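Local coordinates for uncharacterized protein (Escherichia coli O157:H7, PDB 4ZV9) that is of unknown function but belongs to the dienelactone hydrolase family of alpha/beta hydrolases and is probably a hydrolase, at residues L169-A174 with K196-Y201. Residues are numbered along the deposited sequence; the frame is centred on the assembly and turned at random.
Sequences LLLHFA and KVYEAY
Strand 169-174 and the opening residues, 198-201, of strand 198-203 run parallel, their axes 4.7 Å apart and only 8° from alignment, joined through helix 184-193 in a beta-alpha-beta crossover. Five backbone hydrogen bonds form the ladder: Leu169, Leu171 and Phe173 donate to the carbonyls of Val197, Glu199 and Tyr201, while Glu199 and Tyr201 donate back to Leu169 and Leu171. Phe173 N to Tyr201 O, 2.8 Å, lies nearly along the C=O axis; Leu169 N instead meets Val197 O from above the carbonyl plane, at 3.1 Å. Leu170 and His172 bond to strand 148-151 beyond, consistent with the late strands of an alpha/beta-hydrolase sheet.

On the face bearing Leu170, His172, Glu199 and Tyr201, Leu170 holds CG anti to its backbone N (chi1 173°), which carries CD1 across to the edge of the Tyr201 ring, 3.6 Å from CE2. The phenol suits this partly exposed place: its carbon edge abuts the leucine while its OH donates to Glu199 OE1 at 2.7 Å, from above the carboxylate plane. Arg229 makes a cation-pi contact with the same ring.

Helix 184-193 packs the other face. Here the small Ala200 sets its CB 4.2 Å from Leu171 CB and 4.3 Å from Phe173 CE2 at the ring edge. The Tyr198 ring turns away from strand 169-174, its OH hydrogen-bonded to Glu188 OE2.

Leucines and Phe173 thus make the buried strand apolar, with buried His172 satisfied by Tyr203 and Thr230, whereas its neighbour uses amphipathic tyrosines, and the phenol-carboxylate bond probably steadies the Glu199 charge beside a hydrophobic layer.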
loop_
_atom_site.group_PDB
_atom_site.type_symbol
_atom_site.label_atom_id
_atom_site.label_comp_id
_atom_site.label_asym_id
_atom_site.label_seq_id
_atom_site.Cartn_x
_atom_site.Cartn_y
_atom_site.Cartn_z
ATOM N N LEU A 169 3.645 -12.066 -3.841
ATOM C CA LEU A 169 3.954 -10.706 -4.309
ATOM C C LEU A 169 3.449 -10.422 -5.705
ATOM O O LEU A 169 3.697 -11.208 -6.631
ATOM C CB LEU A 169 5.468 -10.515 -4.346
ATOM C CG LEU A 169 6.191 -10.285 -3.032
ATOM C CD1 LEU A 169 7.681 -10.518 -3.245
ATOM C CD2 LEU A 169 5.922 -8.875 -2.557
ATOM N N LEU A 170 2.764 -9.298 -5.863
ATOM C CA LEU A 170 2.344 -8.825 -7.173
ATOM C C LEU A 170 3.058 -7.503 -7.347
ATOM O O LEU A 170 2.742 -6.536 -6.654
ATOM C CB LEU A 170 0.826 -8.644 -7.265
ATOM C CG LEU A 170 0.325 -7.981 -8.553
ATOM C CD1 LEU A 170 0.673 -8.800 -9.794
ATOM C CD2 LEU A 170 -1.174 -7.762 -8.466
ATOM N N LEU A 171 4.011 -7.445 -8.277
ATOM C CA LEU A 171 4.788 -6.229 -8.462
ATOM C C LEU A 171 4.466 -5.514 -9.780
ATOM O O LEU A 171 4.440 -6.133 -10.847
ATOM C CB LEU A 171 6.286 -6.521 -8.384
ATOM C CG LEU A 171 6.725 -7.312 -7.146
ATOM C CD1 LEU A 171 6.853 -8.795 -7.472
ATOM C CD2 LEU A 171 8.049 -6.815 -6.609
ATOM N N HIS A 172 4.200 -4.217 -9.683
ATOM C CA HIS A 172 3.925 -3.389 -10.863
ATOM C C HIS A 172 5.085 -2.424 -11.087
ATOM O O HIS A 172 5.421 -1.624 -10.196
ATOM C CB HIS A 172 2.653 -2.577 -10.664
ATOM C CG HIS A 172 1.455 -3.392 -10.307
ATOM N ND1 HIS A 172 0.783 -4.172 -11.227
ATOM C CD2 HIS A 172 0.785 -3.526 -9.137
ATOM C CE1 HIS A 172 -0.241 -4.762 -10.634
ATOM N NE2 HIS A 172 -0.267 -4.378 -9.367
ATOM N N PHE A 173 5.687 -2.482 -12.270
ATOM C CA PHE A 173 6.796 -1.596 -12.617
ATOM C C PHE A 173 6.471 -0.795 -13.872
ATOM O O PHE A 173 5.788 -1.285 -14.764
ATOM C CB PHE A 173 8.069 -2.394 -12.875
ATOM C CG PHE A 173 8.572 -3.154 -11.685
ATOM C CD1 PHE A 173 9.096 -2.484 -10.588
ATOM C CD2 PHE A 173 8.584 -4.539 -11.688
ATOM C CE1 PHE A 173 9.581 -3.180 -9.496
ATOM C CE2 PHE A 173 9.085 -5.241 -10.607
ATOM C CZ PHE A 173 9.588 -4.566 -9.511
ATOM N N ALA A 174 6.973 0.434 -13.931
ATOM C CA ALA A 174 6.814 1.276 -15.110
ATOM C C ALA A 174 8.081 1.150 -15.955
ATOM O O ALA A 174 9.189 1.243 -15.426
ATOM C CB ALA A 174 6.594 2.710 -14.696
ATOM N N LYS A 196 9.861 -18.453 -4.444
ATOM C CA LYS A 196 8.809 -17.592 -3.915
ATOM C C LYS A 196 7.702 -17.358 -4.932
ATOM O O LYS A 196 7.941 -17.380 -6.137
ATOM C CB LYS A 196 9.394 -16.255 -3.466
ATOM C CG LYS A 196 10.465 -16.383 -2.390
ATOM C CD LYS A 196 9.935 -17.074 -1.139
ATOM C CE LYS A 196 11.003 -17.156 -0.066
ATOM N NZ LYS A 196 10.506 -17.838 1.163
ATOM N N VAL A 197 6.485 -17.177 -4.424
ATOM C CA VAL A 197 5.311 -16.951 -5.261
ATOM C C VAL A 197 5.268 -15.474 -5.596
ATOM O O VAL A 197 5.187 -14.635 -4.694
ATOM C CB VAL A 197 4.007 -17.377 -4.532
ATOM C CG1 VAL A 197 2.762 -16.998 -5.335
ATOM C CG2 VAL A 197 4.019 -18.884 -4.266
ATOM N N TYR A 198 5.323 -15.148 -6.885
ATOM C CA TYR A 198 5.225 -13.760 -7.312
ATOM C C TYR A 198 4.783 -13.659 -8.759
ATOM O O TYR A 198 4.886 -14.618 -9.519
ATOM C CB TYR A 198 6.579 -13.048 -7.169
ATOM C CG TYR A 198 7.558 -13.399 -8.272
ATOM C CD1 TYR A 198 8.300 -14.573 -8.222
ATOM C CD2 TYR A 198 7.718 -12.575 -9.379
ATOM C CE1 TYR A 198 9.174 -14.911 -9.236
ATOM C CE2 TYR A 198 8.601 -12.903 -10.403
ATOM C CZ TYR A 198 9.322 -14.069 -10.322
ATOM O OH TYR A 198 10.198 -14.405 -11.334
ATOM N N GLU A 199 4.270 -12.486 -9.119
ATOM C CA GLU A 199 4.003 -12.137 -10.515
ATOM C C GLU A 199 4.458 -10.696 -10.647
ATOM O O GLU A 199 4.216 -9.886 -9.748
ATOM C CB GLU A 199 2.529 -12.256 -10.906
ATOM C CG GLU A 199 2.023 -13.681 -11.015
ATOM C CD GLU A 199 0.590 -13.769 -11.517
ATOM O OE1 GLU A 199 0.046 -12.760 -12.019
ATOM O OE2 GLU A 199 0.002 -14.865 -11.422
ATOM N N ALA A 200 5.155 -10.388 -11.736
ATOM C CA ALA A 200 5.646 -9.031 -11.948
ATOM C C ALA A 200 5.278 -8.581 -13.336
ATOM O O ALA A 200 5.327 -9.361 -14.281
ATOM C CB ALA A 200 7.147 -8.960 -11.752
ATOM N N TYR A 201 4.880 -7.323 -13.446
ATOM C CA TYR A 201 4.476 -6.759 -14.720
ATOM C C TYR A 201 5.171 -5.438 -14.952
ATOM O O TYR A 201 5.242 -4.591 -14.052
ATOM C CB TYR A 201 2.962 -6.563 -14.764
ATOM C CG TYR A 201 2.218 -7.861 -14.662
ATOM C CD1 TYR A 201 2.027 -8.666 -15.792
ATOM C CD2 TYR A 201 1.734 -8.310 -13.440
ATOM C CE1 TYR A 201 1.355 -9.873 -15.698
ATOM C CE2 TYR A 201 1.053 -9.510 -13.337
ATOM C CZ TYR A 201 0.874 -10.290 -14.464
ATOM O OH TYR A 201 0.216 -11.488 -14.359
#